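Local structure of fatty acid biosynthesis transcriptional regulator (Streptococcus pneumoniae, 6JBX) at residues I28-F38 and L109-H118. The protein binds DNA as a dimeric MarR-family repressor and, with acyl-ACP as co-repressor, represses the pneumococcal fatty acid synthesis pathway. Numbering follows the deposited sequence.
Sequences IEEVNLRGSRF and LIHRLHKRFH
F117, L113 and I110 of helix 105-125 face the end of helix 11-34 and the turn after it, the local axes running 11.0 Å apart at 133°, nearer antiparallel than parallel. In this MarR-family winged-helix fold, the pair joins the long helix that follows the two-stranded wing to the N-terminal helix. The F117 ring lies across E29 and N32, which are about one helical turn apart and meet it obliquely from one side of its plane: its CE2 lies 3.5 Å from E29 CG, while N32 OD1 approaches CD1. With CG trans to the backbone N (chi1 -177°), the F117 side chain projects across the gap, and its ring also meets F147 of the second subunit, so the contact borders the dimer interface. The N32 amide is inclined 36° to the phenyl plane, and the E29 side chain crosses F117 at about a right angle. E29 OE2 reaches H118 CE1 and has no hydrogen-bonding partner in the model, although it is buried here; any favourable charge effect from H114 or H118 depends on protonation that cannot be observed.

Water makes the polar link. One molecule donates to both E29 O and N32 OD1 and lies in plane at the edge of the H114 ring, its bond to ND1 being weak. A second donates weakly to N32 OD1 and sits doubtfully close to L113 O. L33 CD2 packs obliquely against H114, near ND1.

Beyond the helix end, F38 lies along I110 (CD2 to CB 3.9 Å) and crosses L109 at about a right angle. S36 shapes the intervening turn: OG donates to L33 O and accepts from F38 N in an ST turn, while S36 CB presses against L113 CD2 at a tight 3.4 Å.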
ATOM      1  N   ILE A  28      -0.928  -6.855  -5.692  1.00 31.43           N
ATOM      2  CA  ILE A  28      -0.950  -8.283  -5.477  1.00 27.36           C
ATOM      3  C   ILE A  28      -2.267  -8.689  -4.805  1.00 27.24           C
ATOM      4  O   ILE A  28      -2.855  -9.699  -5.174  1.00 26.96           O
ATOM      5  CB  ILE A  28       0.285  -8.735  -4.681  1.00 31.40           C
ATOM      6  CG1 ILE A  28       1.520  -8.623  -5.574  1.00 30.90           C
ATOM      7  CG2 ILE A  28       0.076 -10.153  -4.149  1.00 31.49           C
ATOM      8  CD1 ILE A  28       2.826  -8.879  -4.888  1.00 33.00           C
ATOM      9  N   GLU A  29      -2.767  -7.905  -3.881  1.00 27.44           N
ATOM     10  CA  GLU A  29      -4.030  -8.234  -3.251  1.00 33.42           C
ATOM     11  C   GLU A  29      -5.192  -8.147  -4.258  1.00 30.65           C
ATOM     12  O   GLU A  29      -6.088  -8.959  -4.242  1.00 32.21           O
ATOM     13  CB  GLU A  29      -4.324  -7.280  -2.103  1.00 34.44           C
ATOM     14  CG  GLU A  29      -3.352  -7.390  -0.945  1.00 45.14           C
ATOM     15  CD  GLU A  29      -3.807  -6.614   0.287  1.00 47.40           C
ATOM     16  OE1 GLU A  29      -4.080  -5.394   0.172  1.00 48.40           O
ATOM     17  OE2 GLU A  29      -3.934  -7.243   1.338  1.00 57.42           O
ATOM     18  N   GLU A  30      -5.186  -7.130  -5.077  1.00 29.07           N
ATOM     19  CA  GLU A  30      -6.197  -6.973  -6.093  1.00 34.55           C
ATOM     20  C   GLU A  30      -6.138  -8.159  -7.073  1.00 33.91           C
ATOM     21  O   GLU A  30      -7.161  -8.674  -7.414  1.00 32.46           O
ATOM     22  CB  GLU A  30      -6.047  -5.627  -6.790  1.00 34.97           C
ATOM     23  CG  GLU A  30      -6.944  -5.491  -8.012  1.00 42.49           C
ATOM     24  CD  GLU A  30      -8.011  -4.403  -8.025  1.00 42.17           C
ATOM     25  OE1 GLU A  30      -8.768  -4.358  -9.021  1.00 49.53           O
ATOM     26  OE2 GLU A  30      -8.086  -3.573  -7.063  1.00 40.31           O
ATOM     27  N   VAL A  31      -4.960  -8.604  -7.475  1.00 33.56           N
ATOM     28  CA  VAL A  31      -4.811  -9.715  -8.406  1.00 35.73           C
ATOM     29  C   VAL A  31      -5.367 -10.993  -7.765  1.00 36.81           C
ATOM     30  O   VAL A  31      -6.006 -11.791  -8.430  1.00 32.93           O
ATOM     31  CB  VAL A  31      -3.343  -9.937  -8.826  1.00 37.82           C
ATOM     32  CG1 VAL A  31      -3.073 -11.335  -9.405  1.00 38.25           C
ATOM     33  CG2 VAL A  31      -2.904  -8.883  -9.802  1.00 34.64           C
ATOM     34  N   ASN A  32      -5.103 -11.190  -6.503  1.00 32.90           N
ATOM     35  CA  ASN A  32      -5.653 -12.359  -5.824  1.00 37.88           C
ATOM     36  C   ASN A  32      -7.203 -12.324  -5.794  1.00 37.15           C
ATOM     37  O   ASN A  32      -7.847 -13.373  -5.919  1.00 31.92           O
ATOM     38  CB  ASN A  32      -5.112 -12.449  -4.406  1.00 34.83           C
ATOM     39  CG  ASN A  32      -5.731 -13.562  -3.598  1.00 38.25           C
ATOM     40  OD1 ASN A  32      -6.528 -13.317  -2.685  1.00 36.02           O
ATOM     41  ND2 ASN A  32      -5.327 -14.774  -3.911  1.00 38.45           N
ATOM     42  N   LEU A  33      -7.821 -11.160  -5.582  1.00 33.55           N
ATOM     43  CA  LEU A  33      -9.300 -11.059  -5.586  1.00 31.92           C
ATOM     44  C   LEU A  33      -9.847 -11.301  -7.008  1.00 31.92           C
ATOM     45  O   LEU A  33     -10.824 -12.026  -7.145  1.00 30.75           O
ATOM     46  CB  LEU A  33      -9.772  -9.685  -5.111  1.00 33.62           C
ATOM     47  CG  LEU A  33      -9.628  -9.332  -3.629  1.00 35.45           C
ATOM     48  CD1 LEU A  33      -9.902  -7.850  -3.483  1.00 35.73           C
ATOM     49  CD2 LEU A  33     -10.581 -10.123  -2.748  1.00 40.34           C
ATOM     50  N   ARG A  34      -9.232 -10.699  -8.035  1.00 33.10           N
ATOM     51  CA  ARG A  34      -9.658 -10.782  -9.438  1.00 35.31           C
ATOM     52  C   ARG A  34      -9.545 -12.214  -9.981  1.00 36.73           C
ATOM     53  O   ARG A  34     -10.266 -12.590 -10.919  1.00 38.32           O
ATOM     54  CB  ARG A  34      -8.843  -9.884 -10.361  1.00 33.31           C
ATOM     55  CG  ARG A  34      -8.990  -8.403 -10.058  1.00 37.41           C
ATOM     56  CD  ARG A  34     -10.396  -7.882 -10.263  1.00 36.97           C
ATOM     57  NE  ARG A  34     -10.429  -6.444 -10.122  1.00 39.28           N
ATOM     58  CZ  ARG A  34     -11.525  -5.694 -10.101  1.00 37.13           C
ATOM     59  NH1 ARG A  34     -12.713  -6.255 -10.246  1.00 34.26           N
ATOM     60  NH2 ARG A  34     -11.420  -4.377  -9.953  1.00 37.02           N
ATOM     61  N   GLY A  35      -8.683 -13.011  -9.410  1.00 33.32           N
ATOM     62  CA  GLY A  35      -8.561 -14.410  -9.799  1.00 34.46           C
ATOM     63  C   GLY A  35      -9.503 -15.289  -8.997  1.00 34.83           C
ATOM     64  O   GLY A  35      -9.575 -16.495  -9.250  1.00 41.69           O
ATOM     65  N   SER A  36     -10.225 -14.705  -8.032  1.00 33.28           N
ATOM     66  CA  SER A  36     -11.139 -15.473  -7.188  1.00 33.20           C
ATOM     67  C   SER A  36     -12.447 -15.781  -7.947  1.00 35.82           C
ATOM     68  O   SER A  36     -12.666 -15.351  -9.092  1.00 32.21           O
ATOM     69  CB  SER A  36     -11.447 -14.762  -5.909  1.00 30.70           C
ATOM     70  OG  SER A  36     -12.462 -13.756  -6.072  1.00 28.41           O
ATOM     71  N   ARG A  37     -13.350 -16.455  -7.246  1.00 33.87           N
ATOM     72  CA  ARG A  37     -14.625 -16.784  -7.792  1.00 36.90           C
ATOM     73  C   ARG A  37     -15.503 -15.520  -7.821  1.00 35.89           C
ATOM     74  O   ARG A  37     -16.578 -15.575  -8.400  1.00 33.54           O
ATOM     75  CB  ARG A  37     -15.231 -17.965  -7.016  1.00 40.62           C
ATOM     76  CG  ARG A  37     -16.047 -17.591  -5.793  1.00 49.28           C
ATOM     77  CD  ARG A  37     -15.929 -18.579  -4.623  1.00 58.22           C
ATOM     78  NE  ARG A  37     -16.615 -19.858  -4.791  1.00 60.79           N
ATOM     79  CZ  ARG A  37     -16.029 -21.016  -5.093  1.00 58.58           C
ATOM     80  NH1 ARG A  37     -14.719 -21.123  -5.040  1.00 65.25           N
ATOM     81  NH2 ARG A  37     -16.747 -22.057  -5.480  1.00 62.51           N
ATOM     82  N   PHE A  38     -15.112 -14.425  -7.143  1.00 29.25           N
ATOM     83  CA  PHE A  38     -15.823 -13.158  -7.244  1.00 32.34           C
ATOM     84  C   PHE A  38     -14.940 -12.115  -7.940  1.00 33.52           C
ATOM     85  O   PHE A  38     -14.018 -11.569  -7.338  1.00 32.03           O
ATOM     86  CB  PHE A  38     -16.288 -12.690  -5.862  1.00 35.05           C
ATOM     87  CG  PHE A  38     -17.130 -13.721  -5.162  1.00 39.19           C
ATOM     88  CD1 PHE A  38     -18.366 -14.102  -5.671  1.00 46.82           C
ATOM     89  CD2 PHE A  38     -16.640 -14.381  -4.047  1.00 45.86           C
ATOM     90  CE1 PHE A  38     -19.111 -15.099  -5.047  1.00 48.67           C
ATOM     91  CE2 PHE A  38     -17.363 -15.398  -3.447  1.00 48.11           C
ATOM     92  CZ  PHE A  38     -18.606 -15.742  -3.932  1.00 49.08           C
ATOM     93  N   LEU A 109     -19.460 -14.007   2.074  1.00 42.02           N
ATOM     94  CA  LEU A 109     -18.624 -15.021   1.395  1.00 43.14           C
ATOM     95  C   LEU A 109     -17.301 -14.396   0.950  1.00 44.79           C
ATOM     96  O   LEU A 109     -16.261 -14.980   1.157  1.00 41.13           O
ATOM     97  CB  LEU A 109     -19.339 -15.600   0.173  1.00 51.02           C
ATOM     98  CG  LEU A 109     -20.236 -16.816   0.396  1.00 52.16           C
ATOM     99  CD1 LEU A 109     -20.625 -17.416  -0.958  1.00 55.65           C
ATOM    100  CD2 LEU A 109     -19.557 -17.868   1.260  1.00 51.31           C
ATOM    101  N   ILE A 110     -17.340 -13.239   0.305  1.00 41.51           N
ATOM    102  CA  ILE A 110     -16.110 -12.691  -0.164  1.00 42.70           C
ATOM    103  C   ILE A 110     -15.298 -12.135   1.033  1.00 49.99           C
ATOM    104  O   ILE A 110     -14.066 -12.142   0.997  1.00 46.77           O
ATOM    105  CB  ILE A 110     -16.328 -11.656  -1.282  1.00 39.24           C
ATOM    106  CG1 ILE A 110     -14.993 -11.317  -1.960  1.00 43.88           C
ATOM    107  CG2 ILE A 110     -17.041 -10.425  -0.760  1.00 38.20           C
ATOM    108  CD1 ILE A 110     -15.054 -10.249  -3.027  1.00 45.03           C
ATOM    109  N   HIS A 111     -15.952 -11.639   2.083  1.00 45.86           N
ATOM    110  CA  HIS A 111     -15.240 -11.149   3.265  1.00 45.13           C
ATOM    111  C   HIS A 111     -14.346 -12.262   3.828  1.00 44.27           C
ATOM    112  O   HIS A 111     -13.183 -12.046   4.123  1.00 50.15           O
ATOM    113  CB  HIS A 111     -16.252 -10.640   4.297  1.00 47.79           C
ATOM    114  CG  HIS A 111     -15.647 -10.106   5.550  1.00 48.19           C
ATOM    115  ND1 HIS A 111     -14.647  -9.152   5.538  1.00 56.18           N
ATOM    116  CD2 HIS A 111     -15.887 -10.402   6.843  1.00 52.10           C
ATOM    117  CE1 HIS A 111     -14.312  -8.870   6.777  1.00 57.45           C
ATOM    118  NE2 HIS A 111     -15.057  -9.615   7.594  1.00 57.20           N
ATOM    119  N   ARG A 112     -14.912 -13.434   3.981  1.00 45.29           N
ATOM    120  CA  ARG A 112     -14.179 -14.620   4.395  1.00 56.47           C
ATOM    121  C   ARG A 112     -12.929 -14.848   3.525  1.00 58.62           C
ATOM    122  O   ARG A 112     -11.812 -15.084   4.003  1.00 50.43           O
ATOM    123  CB  ARG A 112     -15.113 -15.825   4.306  1.00 62.25           C
ATOM    124  CG  ARG A 112     -14.393 -17.156   4.417  1.00 71.46           C
ATOM    125  CD  ARG A 112     -13.869 -17.386   5.821  1.00 83.71           C
ATOM    126  NE  ARG A 112     -13.969 -18.798   6.192  1.00 89.55           N
ATOM    127  CZ  ARG A 112     -12.953 -19.660   6.212  1.00 83.05           C
ATOM    128  NH1 ARG A 112     -11.737 -19.249   5.887  1.00 61.29           N
ATOM    129  NH2 ARG A 112     -13.159 -20.916   6.598  1.00 75.28           N
ATOM    130  N   LEU A 113     -13.103 -14.788   2.228  1.00 60.99           N
ATOM    131  CA  LEU A 113     -12.023 -15.102   1.292  1.00 57.80           C
ATOM    132  C   LEU A 113     -10.847 -14.131   1.467  1.00 58.53           C
ATOM    133  O   LEU A 113      -9.645 -14.507   1.396  1.00 60.01           O
ATOM    134  CB  LEU A 113     -12.623 -15.006  -0.115  1.00 68.77           C
ATOM    135  CG  LEU A 113     -11.657 -15.205  -1.272  1.00 67.26           C
ATOM    136  CD1 LEU A 113     -11.230 -16.664  -1.349  1.00 61.43           C
ATOM    137  CD2 LEU A 113     -12.307 -14.753  -2.571  1.00 68.74           C
ATOM    138  N   HIS A 114     -11.188 -12.868   1.702  1.00 49.24           N
ATOM    139  CA  HIS A 114     -10.163 -11.809   1.908  1.00 43.41           C
ATOM    140  C   HIS A 114      -9.426 -12.069   3.225  1.00 52.28           C
ATOM    141  O   HIS A 114      -8.293 -11.568   3.373  1.00 48.58           O
ATOM    142  CB  HIS A 114     -10.814 -10.419   1.873  1.00 44.28           C
ATOM    143  CG  HIS A 114      -9.833  -9.300   1.771  1.00 49.05           C
ATOM    144  ND1 HIS A 114      -8.773  -9.325   0.884  1.00 47.13           N
ATOM    145  CD2 HIS A 114      -9.743  -8.127   2.435  1.00 51.55           C
ATOM    146  CE1 HIS A 114      -8.074  -8.216   1.006  1.00 54.58           C
ATOM    147  NE2 HIS A 114      -8.648  -7.464   1.952  1.00 50.22           N
ATOM    148  N   LYS A 115     -10.035 -12.818   4.140  1.00 48.43           N
ATOM    149  CA  LYS A 115      -9.404 -13.123   5.421  1.00 52.79           C
ATOM    150  C   LYS A 115      -8.408 -14.261   5.244  1.00 43.98           C
ATOM    151  O   LYS A 115      -7.433 -14.295   5.962  1.00 45.02           O
ATOM    152  CB  LYS A 115     -10.414 -13.542   6.490  1.00 53.11           C
ATOM    153  CG  LYS A 115     -11.087 -12.391   7.216  1.00 58.73           C
ATOM    154  CD  LYS A 115     -12.029 -12.910   8.294  1.00 68.78           C
ATOM    155  CE  LYS A 115     -13.317 -12.122   8.409  1.00 70.18           C
ATOM    156  NZ  LYS A 115     -14.292 -12.785   9.312  1.00 67.85           N
ATOM    157  N   ARG A 116      -8.697 -15.206   4.360  1.00 40.22           N
ATOM    158  CA  ARG A 116      -7.749 -16.298   4.135  1.00 44.14           C
ATOM    159  C   ARG A 116      -6.427 -15.706   3.599  1.00 44.67           C
ATOM    160  O   ARG A 116      -5.369 -16.219   3.890  1.00 41.30           O
ATOM    161  CB  ARG A 116      -8.272 -17.354   3.156  1.00 45.99           C
ATOM    162  CG  ARG A 116      -9.641 -17.931   3.499  1.00 61.06           C
ATOM    163  CD  ARG A 116     -10.053 -19.092   2.584  1.00 66.66           C
ATOM    164  NE  ARG A 116      -9.670 -20.408   3.118  1.00 73.99           N
ATOM    165  CZ  ARG A 116      -8.499 -21.022   2.894  1.00 79.65           C
ATOM    166  NH1 ARG A 116      -7.542 -20.421   2.199  1.00 75.40           N
ATOM    167  NH2 ARG A 116      -8.294 -22.254   3.341  1.00 81.03           N
ATOM    168  N   PHE A 117      -6.499 -14.620   2.818  1.00 39.76           N
ATOM    169  CA  PHE A 117      -5.335 -13.976   2.271  1.00 34.72           C
ATOM    170  C   PHE A 117      -4.506 -13.354   3.401  1.00 34.29           C
ATOM    171  O   PHE A 117      -3.305 -13.583   3.484  1.00 30.25           O
ATOM    172  CB  PHE A 117      -5.715 -12.932   1.216  1.00 35.33           C
ATOM    173  CG  PHE A 117      -4.498 -12.309   0.575  1.00 37.06           C
ATOM    174  CD1 PHE A 117      -3.839 -12.948  -0.462  1.00 36.52           C
ATOM    175  CD2 PHE A 117      -3.966 -11.137   1.078  1.00 37.10           C
ATOM    176  CE1 PHE A 117      -2.707 -12.385  -1.024  1.00 40.61           C
ATOM    177  CE2 PHE A 117      -2.833 -10.578   0.520  1.00 37.55           C
ATOM    178  CZ  PHE A 117      -2.198 -11.206  -0.523  1.00 38.93           C
ATOM    179  N   HIS A 118      -5.145 -12.566   4.241  1.00 35.23           N
ATOM    180  CA  HIS A 118      -4.511 -11.968   5.385  1.00 39.99           C
ATOM    181  C   HIS A 118      -3.928 -13.031   6.327  1.00 41.81           C
ATOM    182  O   HIS A 118      -2.861 -12.847   6.945  1.00 38.96           O
ATOM    183  CB  HIS A 118      -5.499 -11.069   6.136  1.00 45.25           C
ATOM    184  CG  HIS A 118      -5.829  -9.823   5.389  1.00 55.71           C
ATOM    185  ND1 HIS A 118      -4.859  -9.065   4.747  1.00 53.68           N
ATOM    186  CD2 HIS A 118      -7.017  -9.202   5.178  1.00 64.02           C
ATOM    187  CE1 HIS A 118      -5.435  -8.047   4.147  1.00 61.15           C
ATOM    188  NE2 HIS A 118      -6.759  -8.103   4.411  1.00 66.21           N
TER
HETATM  189  O   HOH W   1      -6.784 -10.428  -1.621  1.00 40.62           O
HETATM  190  O   HOH W   2      -8.119 -15.239  -0.485  1.00 52.39           O